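Side-chain contacts in zinc transport protein ZntB (Vibrio parahaemolyticus RIMD 2210633, PDB 3CK6), which probably takes up zinc ions together with protons across the inner membrane and whose cytoplasmic domain, the part present here, forms a funnel-shaped homopentamer: residues F214-N217 with N218-I222; D150-L153 with D154-E157; N89-P92 with E93-L96; V165-E168 with S169-N172. The protein carries 1 engineered substitution. All blocks are in the same frame, centred on the assembly; numbering follows the deposited sequence.

How the contacts relate
All four contacts are local, made between residues close in sequence on one chain, and three of them form a chain of touching groups. Contact 1, on helix 209-246, meets contact 2, on helix 134-161, through a salt bridge, R221 NH1 to D150 OD2 at 2.7 Å, and through I222 packing on D150 and L153. Contact 2 in turn reaches contact 3, the loop between strands 77-83 and 96-103, where Y152 CE1 lies 3.5 Å from P92 CB. Contact 4 stands apart in the loop joining helices 134-161 and 173-199, with nearest atoms about 8 Å from contact 2 and about 17 Å from contact 1. Of the first three, contact 1 alone reaches a second subunit.

Contact 1. Residues F214-N217 with N218-I222; sequences FAHN and NITRI
T220 turns its OG1 anti to its own carbonyl carbon (chi1 -57°), back down helix 209-246 toward the peptide oxygen of H216, while H216 sends its imidazole anti to the backbone N (chi1 -174°), to a place where the same hydroxyl lies over one ring face. T220 thus grips H216 O twice: OG1 donates to it at 2.8 Å, and T220 N donates to it at 3.0 Å as the regular helical bond. The two donors come from opposite faces of the carbonyl plane. Above the imidazole the hydroxyl sits toward the rim, with H216 NE2 3.9 Å from T220 OG1, a contact with the ring surface. The methyl I219 CG2 also presses on the peptide oxygen, 3.1 Å from H216 O, and comes obliquely to the ring at CD2.

The polar ends of N217, N218 and R221 have their main partners outside this turn. N218 ND2 bonds to E143 and R221 pairs with D150, both on helix 134-161; the guanidinium also has N218 OD1 at its edge, in its plane. On the subunit interface N217 OD1 accepts from R66 of the second subunit, and F214 stacks on H59 of that subunit.

The chemistry is that of a threonine hydroxyl returned to its own helix. The bond to H216 O gives the T220 hydroxyl an acceptor there and would hold its rotation, while the amides and the guanidinium serve the joints with helix 134-161 and the neighbouring protomer.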
loop_
_atom_site.group_PDB
_atom_site.type_symbol
_atom_site.label_atom_id
_atom_site.label_comp_id
_atom_site.label_asym_id
_atom_site.label_seq_id
_atom_site.Cartn_x
_atom_site.Cartn_y
_atom_site.Cartn_z
ATOM N N PHE E 214 0.651 -24.488 -3.764
ATOM C CA PHE E 214 2.009 -24.568 -4.318
ATOM C C PHE E 214 2.149 -23.781 -5.639
ATOM O O PHE E 214 3.156 -23.104 -5.858
ATOM C CB PHE E 214 2.437 -26.032 -4.523
ATOM C CG PHE E 214 2.380 -26.880 -3.262
ATOM C CD1 PHE E 214 2.666 -26.341 -2.019
ATOM C CD2 PHE E 214 2.050 -28.230 -3.335
ATOM C CE1 PHE E 214 2.602 -27.127 -0.856
ATOM C CE2 PHE E 214 1.985 -29.022 -2.181
ATOM C CZ PHE E 214 2.256 -28.464 -0.945
ATOM N N ALA E 215 1.153 -23.884 -6.516
ATOM C CA ALA E 215 1.145 -23.098 -7.767
ATOM C C ALA E 215 1.085 -21.593 -7.498
ATOM O O ALA E 215 1.793 -20.811 -8.125
ATOM C CB ALA E 215 0.010 -23.540 -8.699
ATOM N N HIS E 216 0.252 -21.194 -6.545
ATOM C CA HIS E 216 0.220 -19.805 -6.095
ATOM C C HIS E 216 1.570 -19.333 -5.494
ATOM O O HIS E 216 2.015 -18.220 -5.766
ATOM C CB HIS E 216 -0.918 -19.595 -5.081
ATOM C CG HIS E 216 -1.097 -18.169 -4.688
ATOM N ND1 HIS E 216 -1.179 -17.764 -3.377
ATOM C CD2 HIS E 216 -1.167 -17.039 -5.436
ATOM C CE1 HIS E 216 -1.299 -16.447 -3.331
ATOM N NE2 HIS E 216 -1.301 -15.985 -4.566
ATOM N N ASN E 217 2.182 -20.177 -4.656
ATOM C CA ASN E 217 3.500 -19.877 -4.093
ATOM C C ASN E 217 4.544 -19.707 -5.209
ATOM O O ASN E 217 5.382 -18.800 -5.155
ATOM C CB ASN E 217 3.953 -20.936 -3.102
ATOM C CG ASN E 217 5.094 -20.441 -2.207
ATOM O OD1 ASN E 217 5.014 -19.353 -1.639
ATOM N ND2 ASN E 217 6.151 -21.240 -2.079
ATOM N N ASN E 218 4.489 -20.578 -6.214
ATOM C CA ASN E 218 5.391 -20.435 -7.372
ATOM C C ASN E 218 5.254 -19.129 -8.154
ATOM O O ASN E 218 6.267 -18.537 -8.538
ATOM C CB ASN E 218 5.288 -21.644 -8.311
ATOM C CG ASN E 218 5.918 -22.895 -7.704
ATOM O OD1 ASN E 218 6.794 -22.786 -6.862
ATOM N ND2 ASN E 218 5.440 -24.079 -8.095
ATOM N N ILE E 219 4.024 -18.695 -8.427
ATOM C CA ILE E 219 3.833 -17.424 -9.168
ATOM C C ILE E 219 4.284 -16.233 -8.293
ATOM O O ILE E 219 4.889 -15.309 -8.793
ATOM C CB ILE E 219 2.395 -17.228 -9.733
ATOM C CG1 ILE E 219 2.299 -15.944 -10.598
ATOM C CG2 ILE E 219 1.367 -17.202 -8.637
ATOM C CD1 ILE E 219 2.989 -16.082 -11.949
ATOM N N THR E 220 4.029 -16.316 -6.982
ATOM C CA THR E 220 4.480 -15.287 -6.033
ATOM C C THR E 220 6.004 -15.208 -6.056
ATOM O O THR E 220 6.558 -14.115 -6.183
ATOM C CB THR E 220 3.973 -15.579 -4.613
ATOM O OG1 THR E 220 2.550 -15.672 -4.653
ATOM C CG2 THR E 220 4.384 -14.473 -3.618
ATOM N N ARG E 221 6.665 -16.367 -5.972
ATOM C CA ARG E 221 8.132 -16.431 -6.104
ATOM C C ARG E 221 8.620 -15.778 -7.404
ATOM O O ARG E 221 9.587 -14.996 -7.390
ATOM C CB ARG E 221 8.651 -17.868 -6.001
ATOM C CG ARG E 221 10.179 -17.994 -6.378
ATOM C CD ARG E 221 10.621 -19.488 -6.239
ATOM N NE ARG E 221 9.823 -20.361 -7.100
ATOM C CZ ARG E 221 9.894 -20.400 -8.433
ATOM N NH1 ARG E 221 9.102 -21.222 -9.108
ATOM N NH2 ARG E 221 10.743 -19.621 -9.099
ATOM N N ILE E 222 7.964 -16.106 -8.526
ATOM C CA ILE E 222 8.290 -15.472 -9.816
ATOM C C ILE E 222 8.252 -13.942 -9.739
ATOM O O ILE E 222 9.236 -13.273 -10.139
ATOM C CB ILE E 222 7.435 -16.052 -10.984
ATOM C CG1 ILE E 222 7.794 -17.542 -11.189
ATOM C CG2 ILE E 222 7.554 -15.177 -12.278
ATOM C CD1 ILE E 222 6.908 -18.291 -12.191
#

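Contact 2. Residues D150-L153 with D154-E157; sequences DLYL and DTIE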
loop_
_atom_site.group_PDB
_atom_site.type_symbol
_atom_site.label_atom_id
_atom_site.label_comp_id
_atom_site.label_asym_id
_atom_site.label_seq_id
_atom_site.Cartn_x
_atom_site.Cartn_y
_atom_site.Cartn_z
ATOM N N ASP E 150 9.746 -19.430 -15.476
ATOM C CA ASP E 150 10.997 -19.671 -14.753
ATOM C C ASP E 150 12.165 -19.891 -15.707
ATOM O O ASP E 150 13.216 -19.299 -15.518
ATOM C CB ASP E 150 10.888 -20.878 -13.809
ATOM C CG ASP E 150 10.400 -20.495 -12.417
ATOM O OD1 ASP E 150 10.731 -19.380 -11.956
ATOM O OD2 ASP E 150 9.693 -21.323 -11.772
ATOM N N LEU E 151 11.980 -20.740 -16.723
ATOM C CA LEU E 151 13.054 -21.054 -17.673
ATOM C C LEU E 151 13.518 -19.803 -18.394
ATOM O O LEU E 151 14.722 -19.599 -18.557
ATOM C CB LEU E 151 12.647 -22.134 -18.699
ATOM C CG LEU E 151 12.804 -23.606 -18.283
ATOM C CD1 LEU E 151 11.914 -24.533 -19.117
ATOM C CD2 LEU E 151 14.281 -24.089 -18.316
ATOM N N TYR E 152 12.569 -18.963 -18.813
ATOM C CA TYR E 152 12.921 -17.691 -19.442
ATOM C C TYR E 152 13.663 -16.762 -18.478
ATOM O O TYR E 152 14.675 -16.157 -18.843
ATOM C CB TYR E 152 11.693 -16.999 -20.041
ATOM C CG TYR E 152 11.980 -15.640 -20.638
ATOM C CD1 TYR E 152 12.769 -15.506 -21.781
ATOM C CD2 TYR E 152 11.451 -14.486 -20.063
ATOM C CE1 TYR E 152 13.028 -14.248 -22.319
ATOM C CE2 TYR E 152 11.700 -13.231 -20.603
ATOM C CZ TYR E 152 12.482 -13.119 -21.720
ATOM O OH TYR E 152 12.723 -11.864 -22.243
ATOM N N LEU E 153 13.160 -16.653 -17.254
ATOM C CA LEU E 153 13.812 -15.824 -16.243
ATOM C C LEU E 153 15.265 -16.222 -16.008
ATOM O O LEU E 153 16.094 -15.357 -15.749
ATOM C CB LEU E 153 13.030 -15.792 -14.927
ATOM C CG LEU E 153 11.800 -14.879 -14.951
ATOM C CD1 LEU E 153 10.979 -15.008 -13.661
ATOM C CD2 LEU E 153 12.181 -13.406 -15.255
ATOM N N ASP E 154 15.564 -17.516 -16.133
ATOM C CA ASP E 154 16.932 -18.036 -16.068
ATOM C C ASP E 154 17.831 -17.411 -17.128
ATOM O O ASP E 154 18.989 -17.171 -16.856
ATOM C CB ASP E 154 16.970 -19.559 -16.238
ATOM C CG ASP E 154 16.513 -20.312 -14.998
ATOM O OD1 ASP E 154 16.495 -19.715 -13.894
ATOM O OD2 ASP E 154 16.174 -21.514 -15.138
ATOM N N THR E 155 17.294 -17.172 -18.329
ATOM C CA THR E 155 18.062 -16.563 -19.417
ATOM C C THR E 155 18.357 -15.110 -19.078
ATOM O O THR E 155 19.389 -14.572 -19.464
ATOM C CB THR E 155 17.333 -16.638 -20.787
ATOM O OG1 THR E 155 16.221 -15.732 -20.810
ATOM C CG2 THR E 155 16.857 -18.042 -21.081
ATOM N N ILE E 156 17.431 -14.471 -18.365
ATOM C CA ILE E 156 17.634 -13.084 -17.935
ATOM C C ILE E 156 18.690 -13.041 -16.830
ATOM O O ILE E 156 19.605 -12.201 -16.850
ATOM C CB ILE E 156 16.305 -12.394 -17.522
ATOM C CG1 ILE E 156 15.438 -12.170 -18.776
ATOM C CG2 ILE E 156 16.583 -11.061 -16.795
ATOM C CD1 ILE E 156 13.979 -11.821 -18.505
ATOM N N GLU E 157 18.584 -13.976 -15.892
ATOM C CA GLU E 157 19.598 -14.132 -14.850
ATOM C C GLU E 157 21.019 -14.267 -15.437
ATOM O O GLU E 157 21.953 -13.631 -14.945
ATOM C CB GLU E 157 19.263 -15.318 -13.944
ATOM C CG GLU E 157 20.340 -15.587 -12.892
ATOM C CD GLU E 157 19.967 -16.711 -11.962
ATOM O OE1 GLU E 157 20.300 -16.598 -10.763
ATOM O OE2 GLU E 157 19.332 -17.696 -12.421
#
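I156 CD1 lies against the phenol ring of Y152, 3.4 Å from Y152 CE2, with I156 CG1 over one face of that ring. The same methyl reaches L153 CD2 at 4.0 Å, so the tip of I156 bridges an aromatic and an aliphatic side chain of the preceding turn. T155 approaches Y152 at about a right angle: its OG1 stands 3.6 Å from Y152 CD1, obliquely to the ring.

That hydroxyl is directed mainly at the backbone. With chi1 at 72°, T155 places OG1 between its own N and carbonyl carbon, from where it donates to Y152 O in the carbonyl plane, on a lone pair. The distance from T155 OG1 to Y152 O, 2.5 Å, is notably short. I156 N donates to the same oxygen, also in the carbonyl plane, over a longer 3.3 Å, and T155 N adds a weak bond. The next step of the helix is firmer, with E157 N 2.9 Å from L153 O.

Further out, Y152 and I156 both pack on A179 of helix 173-199, while L153 packs on L180 of that helix and on I222 and I226 of helix 209-246. D150, one turn before L153 and also against I222, has its carboxylate paired with R221; the D154 carboxylate points past the D150 carbonyl.

Y152, L153 and I156 thus give the helix an apolar strip toward helix 173-199, while toward helix 209-246 L153 is joined by the charged D150. At Y152 O the threonine hydroxyl supplements a stretched helical bond, and the exposed T155 thereby finds an acceptor within its own turn.

Contact 3. Residues N89-P92 with E93-L96; sequences NASP and EDML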
loop_
_atom_site.group_PDB
_atom_site.type_symbol
_atom_site.label_atom_id
_atom_site.label_comp_id
_atom_site.label_asym_id
_atom_site.label_seq_id
_atom_site.Cartn_x
_atom_site.Cartn_y
_atom_site.Cartn_z
ATOM N N ASN E 89 9.376 -15.103 -35.034
ATOM C CA ASN E 89 8.880 -13.743 -35.338
ATOM C C ASN E 89 8.168 -13.051 -34.169
ATOM O O ASN E 89 7.452 -12.055 -34.361
ATOM C CB ASN E 89 7.973 -13.715 -36.584
ATOM C CG ASN E 89 8.658 -14.256 -37.825
ATOM O OD1 ASN E 89 8.176 -15.216 -38.431
ATOM N ND2 ASN E 89 9.782 -13.643 -38.215
ATOM N N ALA E 90 8.370 -13.580 -32.966
ATOM C CA ALA E 90 7.883 -12.953 -31.749
ATOM C C ALA E 90 9.028 -12.943 -30.762
ATOM O O ALA E 90 10.011 -13.672 -30.948
ATOM C CB ALA E 90 6.714 -13.719 -31.180
ATOM N N SER E 91 8.915 -12.099 -29.739
ATOM C CA SER E 91 9.844 -12.111 -28.631
ATOM C C SER E 91 9.175 -12.889 -27.513
ATOM O O SER E 91 7.941 -12.833 -27.390
ATOM C CB SER E 91 10.172 -10.689 -28.165
ATOM O OG SER E 91 10.234 -9.778 -29.243
ATOM N N PRO E 92 9.971 -13.623 -26.703
ATOM C CA PRO E 92 9.416 -14.377 -25.572
ATOM C C PRO E 92 8.566 -13.512 -24.644
ATOM O O PRO E 92 7.540 -13.992 -24.114
ATOM C CB PRO E 92 10.666 -14.872 -24.825
ATOM C CG PRO E 92 11.724 -14.912 -25.831
ATOM C CD PRO E 92 11.437 -13.794 -26.802
ATOM N N GLU E 93 8.986 -12.257 -24.464
ATOM C CA GLU E 93 8.340 -11.315 -23.536
ATOM C C GLU E 93 7.017 -10.742 -24.056
ATOM O O GLU E 93 6.273 -10.141 -23.282
ATOM C CB GLU E 93 9.285 -10.168 -23.142
ATOM C CG GLU E 93 9.454 -9.099 -24.206
ATOM C CD GLU E 93 10.712 -9.302 -25.038
ATOM O OE1 GLU E 93 11.288 -10.417 -25.008
ATOM O OE2 GLU E 93 11.131 -8.333 -25.710
ATOM N N ASP E 94 6.728 -10.926 -25.343
ATOM C CA ASP E 94 5.394 -10.615 -25.900
ATOM C C ASP E 94 4.443 -11.783 -25.630
ATOM O O ASP E 94 4.046 -12.552 -26.521
ATOM C CB ASP E 94 5.488 -10.275 -27.373
ATOM C CG ASP E 94 6.465 -9.138 -27.637
ATOM O OD1 ASP E 94 6.623 -8.251 -26.749
ATOM O OD2 ASP E 94 7.083 -9.152 -28.722
HETATM N N MSE E 95 4.084 -11.894 -24.363
HETATM C CA MSE E 95 3.469 -13.093 -23.827
HETATM C C MSE E 95 2.115 -13.391 -24.441
HETATM O O MSE E 95 1.346 -12.474 -24.746
HETATM C CB MSE E 95 3.328 -12.966 -22.309
HETATM C CG MSE E 95 4.634 -12.623 -21.625
HETATM SE SE MSE E 95 4.398 -12.695 -19.700
HETATM C CE MSE E 95 4.125 -14.579 -19.446
ATOM N N LEU E 96 1.856 -14.680 -24.628
ATOM C CA LEU E 96 0.600 -15.193 -25.177
ATOM C C LEU E 96 -0.504 -15.260 -24.137
ATOM O O LEU E 96 -0.259 -15.620 -22.979
ATOM C CB LEU E 96 0.804 -16.590 -25.774
ATOM C CG LEU E 96 1.579 -17.664 -24.983
ATOM C CD1 LEU E 96 0.757 -18.378 -23.903
ATOM C CD2 LEU E 96 2.216 -18.682 -25.946
#
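S91 to D94 form a type I beta turn in the hairpin connection between the antiparallel strands 77-83 and 96-103. It is closed by D94 N donating to S91 O at 3.0 Å, from well above the carbonyl plane. D94 is also the centre of an inverse gamma turn, in which M95 N makes a weak bond to E93 O, and the chain then enters strand 96-103.

Two acidic side chains fold back on S91. E93 is bent sharply at chi2 (-98°), which curls its carboxylate over the turn until OE1 is 3.4 Å from S91 CB and 3.8 Å from P92 CD; these are contacts with carbon, not hydrogen bonds. D94 brings its own carboxylate to the serine hydroxyl.

The loop is fastened to the body of the domain by backbone hydrogen bonding between P92 and N85 and by D94 O, which accepts from N85 ND2. The side chain of selenomethionine M95 leaves the turn and packs on I149 of helix 134-161 and I183 and I187 of helix 173-199. In the weak bond across the turn, S91 OG donates to D94 OD2 over 3.3 Å.

Contact 4. Residues V165-E168 with S169-N172; sequences VNDE and STYN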
loop_
_atom_site.group_PDB
_atom_site.type_symbol
_atom_site.label_atom_id
_atom_site.label_comp_id
_atom_site.label_asym_id
_atom_site.label_seq_id
_atom_site.Cartn_x
_atom_site.Cartn_y
_atom_site.Cartn_z
ATOM N N VAL E 165 31.094 -3.954 -15.142
ATOM C CA VAL E 165 31.147 -2.506 -15.347
ATOM C C VAL E 165 32.366 -2.051 -16.190
ATOM O O VAL E 165 32.329 -1.000 -16.842
ATOM C CB VAL E 165 31.041 -1.751 -13.980
ATOM C CG1 VAL E 165 32.268 -2.008 -13.091
ATOM C CG2 VAL E 165 30.806 -0.258 -14.186
ATOM N N ASN E 166 33.415 -2.865 -16.203
ATOM C CA ASN E 166 34.634 -2.540 -16.948
ATOM C C ASN E 166 34.671 -3.131 -18.360
ATOM O O ASN E 166 35.661 -2.987 -19.086
ATOM C CB ASN E 166 35.859 -2.959 -16.141
ATOM C CG ASN E 166 36.037 -2.120 -14.895
ATOM O OD1 ASN E 166 36.474 -0.968 -14.969
ATOM N ND2 ASN E 166 35.688 -2.685 -13.743
ATOM N N ASP E 167 33.572 -3.773 -18.747
ATOM C CA ASP E 167 33.474 -4.416 -20.045
ATOM C C ASP E 167 32.178 -3.983 -20.718
ATOM O O ASP E 167 31.120 -4.574 -20.478
ATOM C CB ASP E 167 33.517 -5.934 -19.863
ATOM C CG ASP E 167 33.638 -6.691 -21.172
ATOM O OD1 ASP E 167 33.503 -6.087 -22.264
ATOM O OD2 ASP E 167 33.867 -7.916 -21.100
ATOM N N GLU E 168 32.276 -2.954 -21.559
ATOM C CA GLU E 168 31.116 -2.364 -22.240
ATOM C C GLU E 168 30.303 -3.352 -23.089
ATOM O O GLU E 168 29.099 -3.158 -23.304
ATOM C CB GLU E 168 31.549 -1.152 -23.068
ATOM C CG GLU E 168 32.050 0.004 -22.204
ATOM C CD GLU E 168 32.648 1.131 -23.006
ATOM O OE1 GLU E 168 31.913 1.752 -23.806
ATOM O OE2 GLU E 168 33.854 1.409 -22.831
ATOM N N SER E 169 30.958 -4.424 -23.535
ATOM C CA SER E 169 30.293 -5.494 -24.282
ATOM C C SER E 169 29.229 -6.241 -23.458
ATOM O O SER E 169 28.368 -6.908 -24.033
ATOM C CB SER E 169 31.320 -6.486 -24.849
ATOM O OG SER E 169 31.746 -7.415 -23.858
ATOM N N THR E 170 29.290 -6.129 -22.127
ATOM C CA THR E 170 28.328 -6.805 -21.230
ATOM C C THR E 170 27.093 -5.952 -20.864
ATOM O O THR E 170 26.230 -6.393 -20.096
ATOM C CB THR E 170 29.002 -7.345 -19.922
ATOM O OG1 THR E 170 29.213 -6.279 -18.985
ATOM C CG2 THR E 170 30.326 -8.051 -20.219
ATOM N N TYR E 171 27.007 -4.751 -21.432
ATOM C CA TYR E 171 25.996 -3.764 -21.052
ATOM C C TYR E 171 24.638 -4.049 -21.703
ATOM O O TYR E 171 24.114 -3.211 -22.441
ATOM C CB TYR E 171 26.459 -2.353 -21.449
ATOM C CG TYR E 171 27.555 -1.717 -20.602
ATOM C CD1 TYR E 171 28.367 -2.473 -19.751
ATOM C CD2 TYR E 171 27.798 -0.346 -20.691
ATOM C CE1 TYR E 171 29.384 -1.866 -18.987
ATOM C CE2 TYR E 171 28.798 0.265 -19.945
ATOM C CZ TYR E 171 29.589 -0.496 -19.097
ATOM O OH TYR E 171 30.577 0.129 -18.366
ATOM N N ASN E 172 24.060 -5.216 -21.420
ATOM C CA ASN E 172 22.773 -5.599 -22.011
ATOM C C ASN E 172 21.597 -5.351 -21.066
ATOM O O ASN E 172 20.543 -5.982 -21.187
ATOM C CB ASN E 172 22.798 -7.066 -22.448
ATOM C CG ASN E 172 23.959 -7.382 -23.361
ATOM O OD1 ASN E 172 24.124 -6.772 -24.421
ATOM N ND2 ASN E 172 24.781 -8.336 -22.949
#
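Y171 folds its ring back over the main chain of E168, so that a backbone carbon sits on the aromatic face: E168 CA is 3.7 Å from the centroid of the Y171 ring, only 12° off the ring normal. This CH-pi contact is joined by a hydrogen bond at the far end of the phenol, where Y171 OH donates to V165 O at 2.6 Å, the carbonyl oxygen lying at the ring edge and in its plane. The ring thus spans the turn, held over its centre and at its tip. At its base Y171 N donates to E168 O over 3.2 Å, and Y171 is itself the centre of an inverse gamma turn, with N172 N bonded to T170 O.

The carboxylate of D167 organises the other side. D167 holds CG anti to its backbone N (chi1 -171°), which carries OD1 to S169, where it accepts from S169 OG at 2.7 Å and from S169 N at 3.3 Å, the latter closing an Asx turn. Both donors come from the same face, above the carboxylate plane. D167 O accepts from T170 N at 2.9 Å, leading into the short 3-10 turn, and T170 OG1 bonds to D164 N.

The loop lies in the connection from helix 134-161 to helix 173-199 and rests on helix 209-246: V165 packs on E239 and N243, while Y171 meets I240 and the ring of F236, nearly perpendicular to its own.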